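Local coordinates for transcriptional regulator, LacI family (Burkholderia phymatum, PDB 2RGY), which probably regulates transcription as a LacI-family DNA-binding protein, its periplasmic-binding-protein-like core sensing a small effector, perhaps a sugar, and pairing with a second copy, at the interface of chains A and B. Numbering follows the deposited sequence. Chains: chain A/B, Transcriptional regulator, LacI family.

Both contacts lie on one two-fold symmetric interface between the N-terminal parts of the two cores, their C-alpha centres about 18 Å apart. Strand 40-44 serves both: in chain A it gives A:His40 to contact 2 and A:Ala44 to contact 1, and in chain B it gives B:Val42 to contact 2. Contact 1 sets the loop after this strand against helix 21-36 of the partner; contact 2 sets the start of the strand against the end of helix 52-65. Each has a twin with the chains exchanged, so hydrogen-bonded and ring-stacked patches recur on either side of the axis.

Contact 1: the interface of chains A and B. Residues chain A 18, 44-45, 47; chain B 31-32, 35.
The guanidinium group of B:Arg35 reaches from helix 21-36 to the backbone carbonyl of A:Thr45, in the loop that follows strand 40-44. The terminal nitrogen B:Arg35 NH2 donates to A:Thr45 O at 2.9 Å, with 158° at the hydrogen. The donor lies in the carbonyl plane on a lone pair, and the oxygen lies close to the guanidinium plane, so both partners are well oriented. The second terminal nitrogen, B:Arg35 NH1, adds a weak bond to the same A:Thr45 O at 3.4 Å. The arginine chain bends at chi2 and again at chi3, which brings its end back alongside its own helix and over the loop.

Within chain B, the carboxylate of B:Asp31, one helical turn earlier, steadies this group. NH2 of B:Arg35 hydrogen-bonds to B:Asp31 OD1 at 3.2 Å, where OD1 offers its syn lone pair, although it is tilted from the guanidinium plane. A salt bridge joins the same nitrogen to B:Asp31 OD2, so NH2 links the carboxylate to the partner's carbonyl. B:Asp31 OD2 also receives a weak bond from the backbone N of A:Thr45 at 3.5 Å.

Packing contacts flank these polar links. A:Cys47 SG lies over one face of the B:Arg35 guanidinium, displaced toward its rim, and touches the B:Leu32 CD1 methyl at 3.4 Å. With chi1 at -60°, its sulfur lies beside the backbone N and opposite the carbonyl carbon, directed at both neighbours. The rim of A:Phe18 approaches B:Asp31 through CE2, which is 4.0 Å from the CB of B:Asp31, and the ring stands nearly upright to the carboxylate plane, 80° apart. A:Ala44 CB lies against B:Arg35 NH2.

The patch ties the partner's helix to a loop backbone through an internally braced arginine, and probably helps hold the two cores in register in the dimer typical of LacI-family regulators.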
loop_
_atom_site.group_PDB
_atom_site.type_symbol
_atom_site.label_atom_id
_atom_site.label_comp_id
_atom_site.label_asym_id
_atom_site.label_seq_id
_atom_site.Cartn_x
_atom_site.Cartn_y
_atom_site.Cartn_z
ATOM N N PHE A 18 -5.699 -5.441 0.389
ATOM C CA PHE A 18 -5.170 -4.436 1.312
ATOM C C PHE A 18 -4.056 -3.622 0.670
ATOM O O PHE A 18 -3.578 -2.655 1.258
ATOM C CB PHE A 18 -4.604 -5.099 2.570
ATOM C CG PHE A 18 -5.639 -5.719 3.455
ATOM C CD1 PHE A 18 -6.477 -4.918 4.232
ATOM C CD2 PHE A 18 -5.762 -7.108 3.534
ATOM C CE1 PHE A 18 -7.433 -5.491 5.087
ATOM C CE2 PHE A 18 -6.711 -7.705 4.381
ATOM C CZ PHE A 18 -7.553 -6.892 5.165
ATOM N N ALA A 44 -12.602 -7.255 5.691
ATOM C CA ALA A 44 -12.575 -8.548 5.043
ATOM C C ALA A 44 -12.147 -8.347 3.592
ATOM O O ALA A 44 -12.517 -7.357 2.964
ATOM C CB ALA A 44 -13.947 -9.182 5.104
ATOM N N THR A 45 -11.344 -9.269 3.078
ATOM C CA THR A 45 -10.895 -9.204 1.697
ATOM C C THR A 45 -11.072 -10.582 1.076
ATOM O O THR A 45 -11.435 -11.535 1.767
ATOM C CB THR A 45 -9.421 -8.779 1.594
ATOM O OG1 THR A 45 -9.090 -8.589 0.211
ATOM C CG2 THR A 45 -8.500 -9.844 2.197
ATOM N N CYS A 47 -10.482 -14.194 -0.042
ATOM C CA CYS A 47 -9.664 -15.334 0.396
ATOM C C CYS A 47 -10.101 -16.646 -0.273
ATOM O O CYS A 47 -11.250 -16.788 -0.706
ATOM C CB CYS A 47 -9.785 -15.548 1.917
ATOM S SG CYS A 47 -9.261 -14.188 2.974
ATOM N N ASP B 31 -5.972 -11.372 8.600
ATOM C CA ASP B 31 -7.318 -11.634 8.082
ATOM C C ASP B 31 -7.443 -13.098 7.658
ATOM O O ASP B 31 -8.430 -13.765 7.961
ATOM C CB ASP B 31 -7.605 -10.707 6.885
ATOM C CG ASP B 31 -8.940 -11.009 6.197
ATOM O OD1 ASP B 31 -9.953 -11.211 6.901
ATOM O OD2 ASP B 31 -8.984 -11.024 4.943
ATOM N N LEU B 32 -6.410 -13.579 6.979
ATOM C CA LEU B 32 -6.333 -14.943 6.468
ATOM C C LEU B 32 -6.427 -16.017 7.552
ATOM O O LEU B 32 -7.261 -16.924 7.471
ATOM C CB LEU B 32 -5.022 -15.098 5.694
ATOM C CG LEU B 32 -4.987 -15.881 4.384
ATOM C CD1 LEU B 32 -6.189 -15.511 3.534
ATOM C CD2 LEU B 32 -3.683 -15.566 3.631
ATOM N N ARG B 35 -9.878 -15.902 9.139
ATOM C CA ARG B 35 -10.933 -16.399 8.263
ATOM C C ARG B 35 -10.925 -17.926 8.310
ATOM O O ARG B 35 -11.979 -18.561 8.357
ATOM C CB ARG B 35 -10.700 -15.950 6.825
ATOM C CG ARG B 35 -11.868 -16.252 5.903
ATOM C CD ARG B 35 -12.992 -15.250 6.145
ATOM N NE ARG B 35 -12.527 -13.887 5.891
ATOM C CZ ARG B 35 -12.428 -13.337 4.684
ATOM N NH1 ARG B 35 -12.774 -14.020 3.596
ATOM N NH2 ARG B 35 -11.950 -12.105 4.563
#

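Contact 2: the interface of chains A and B. Residues chain A 10, 38-40; chain B 42, 62-63, 66.
The imidazole of A:His40 stacks on the phenyl ring of B:Phe62, with centroids 3.8 Å apart and planes only 9° from parallel. The two side chains arrive from opposite directions and overlap face to face. A:His40 NE2 lies over the centre of the phenyl ring, whereas B:Phe62 CE2 falls toward the rim of the imidazole. At B:Phe62, CG points away from the backbone N (chi1 -177°), placing the ring beside its own carbonyl, where one histidine can engage both.

That carbonyl supplies the polar link: A:His40 NE2 donates to B:Phe62 O at 3.0 Å, with 168° at the hydrogen. The oxygen lies in the imidazole plane, but the nitrogen stands well above the carbonyl plane and not on a lone pair. Ring stacking and this nearly straight bond should together restrain the tilt and rotation of the imidazole.

Aliphatic groups complete the packing. The opposite imidazole face is covered by B:Arg66, whose CG lies 3.7 Å above the plane toward the rim; its CB approaches A:His40 CE1 at 3.5 Å. The imidazole is therefore sandwiched between a phenyl ring and an arginine's methylene chain. Farther along that chain, the A:Ile10 CD1 methyl makes a van der Waals approach to the guanidinium nitrogen NE of B:Arg66 at 3.7 Å. B:Val42 CG1 packs against A:His40 CB, while backbone atoms of A:His38 and A:Arg39 border the phenyl edge.

The site seats a histidine from the start of strand 40-44 against the end of the partner's helix 52-65, and probably helps fix the relative orientation of the two subunits in the dimer.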
loop_
_atom_site.group_PDB
_atom_site.type_symbol
_atom_site.label_atom_id
_atom_site.label_comp_id
_atom_site.label_asym_id
_atom_site.label_seq_id
_atom_site.Cartn_x
_atom_site.Cartn_y
_atom_site.Cartn_z
ATOM N N ILE A 10 -20.283 -2.213 15.296
ATOM C CA ILE A 10 -19.277 -2.494 14.273
ATOM C C ILE A 10 -19.863 -2.405 12.873
ATOM O O ILE A 10 -20.974 -2.871 12.615
ATOM C CB ILE A 10 -18.693 -3.928 14.384
ATOM C CG1 ILE A 10 -18.416 -4.299 15.838
ATOM C CG2 ILE A 10 -17.417 -4.027 13.577
ATOM C CD1 ILE A 10 -17.556 -3.326 16.571
ATOM N N HIS A 38 -16.800 6.599 18.123
ATOM C CA HIS A 38 -16.406 5.578 19.090
ATOM C C HIS A 38 -16.827 4.155 18.741
ATOM O O HIS A 38 -17.220 3.388 19.617
ATOM C CB HIS A 38 -16.955 5.953 20.468
ATOM C CG HIS A 38 -16.613 7.350 20.885
ATOM N ND1 HIS A 38 -15.312 7.784 21.031
ATOM C CD2 HIS A 38 -17.399 8.419 21.156
ATOM C CE1 HIS A 38 -15.311 9.061 21.373
ATOM N NE2 HIS A 38 -16.565 9.469 21.456
ATOM N N ARG A 39 -16.733 3.803 17.463
ATOM C CA ARG A 39 -17.094 2.465 17.024
ATOM C C ARG A 39 -15.984 1.845 16.177
ATOM O O ARG A 39 -15.051 2.535 15.775
ATOM C CB ARG A 39 -18.431 2.504 16.282
ATOM C CG ARG A 39 -19.593 2.829 17.230
ATOM C CD ARG A 39 -20.923 2.946 16.510
ATOM N NE ARG A 39 -22.059 3.102 17.423
ATOM C CZ ARG A 39 -22.480 4.261 17.930
ATOM N NH1 ARG A 39 -21.864 5.398 17.634
ATOM N NH2 ARG A 39 -23.553 4.286 18.707
ATOM N N HIS A 40 -16.097 0.550 15.902
ATOM C CA HIS A 40 -15.062 -0.170 15.171
ATOM C C HIS A 40 -15.387 -0.668 13.763
ATOM O O HIS A 40 -16.536 -0.690 13.328
ATOM C CB HIS A 40 -14.602 -1.364 16.001
ATOM C CG HIS A 40 -14.203 -1.021 17.403
ATOM N ND1 HIS A 40 -15.115 -0.666 18.375
ATOM C CD2 HIS A 40 -12.993 -1.023 18.006
ATOM C CE1 HIS A 40 -14.483 -0.472 19.518
ATOM N NE2 HIS A 40 -13.195 -0.682 19.323
ATOM N N VAL B 42 -10.781 -6.858 13.671
ATOM C CA VAL B 42 -11.129 -5.458 13.775
ATOM C C VAL B 42 -9.782 -4.759 13.699
ATOM O O VAL B 42 -8.864 -5.100 14.447
ATOM C CB VAL B 42 -11.791 -5.129 15.123
ATOM C CG1 VAL B 42 -11.730 -3.625 15.376
ATOM C CG2 VAL B 42 -13.238 -5.594 15.106
ATOM N N PHE B 62 -8.510 1.178 22.784
ATOM C CA PHE B 62 -9.812 1.188 22.119
ATOM C C PHE B 62 -10.186 -0.234 21.678
ATOM O O PHE B 62 -11.356 -0.606 21.675
ATOM C CB PHE B 62 -9.747 2.111 20.898
ATOM C CG PHE B 62 -11.055 2.271 20.173
ATOM C CD1 PHE B 62 -12.187 2.722 20.849
ATOM C CD2 PHE B 62 -11.144 2.015 18.796
ATOM C CE1 PHE B 62 -13.403 2.925 20.173
ATOM C CE2 PHE B 62 -12.352 2.215 18.101
ATOM C CZ PHE B 62 -13.491 2.672 18.796
ATOM N N LEU B 63 -9.184 -1.020 21.294
ATOM C CA LEU B 63 -9.409 -2.399 20.876
ATOM C C LEU B 63 -9.715 -3.238 22.112
ATOM O O LEU B 63 -10.629 -4.066 22.115
ATOM C CB LEU B 63 -8.164 -2.961 20.176
ATOM C CG LEU B 63 -7.805 -2.410 18.790
ATOM C CD1 LEU B 63 -6.464 -2.986 18.343
ATOM C CD2 LEU B 63 -8.901 -2.759 17.788
ATOM N N ARG B 66 -13.183 -2.924 23.473
ATOM C CA ARG B 66 -14.234 -3.624 22.736
ATOM C C ARG B 66 -14.288 -5.106 23.104
ATOM O O ARG B 66 -15.147 -5.846 22.626
ATOM C CB ARG B 66 -14.013 -3.496 21.225
ATOM C CG ARG B 66 -15.186 -4.016 20.384
ATOM C CD ARG B 66 -16.475 -3.289 20.746
ATOM N NE ARG B 66 -17.684 -3.895 20.185
ATOM C CZ ARG B 66 -18.231 -5.023 20.622
ATOM N NH1 ARG B 66 -17.680 -5.686 21.621
ATOM N NH2 ARG B 66 -19.350 -5.471 20.084
#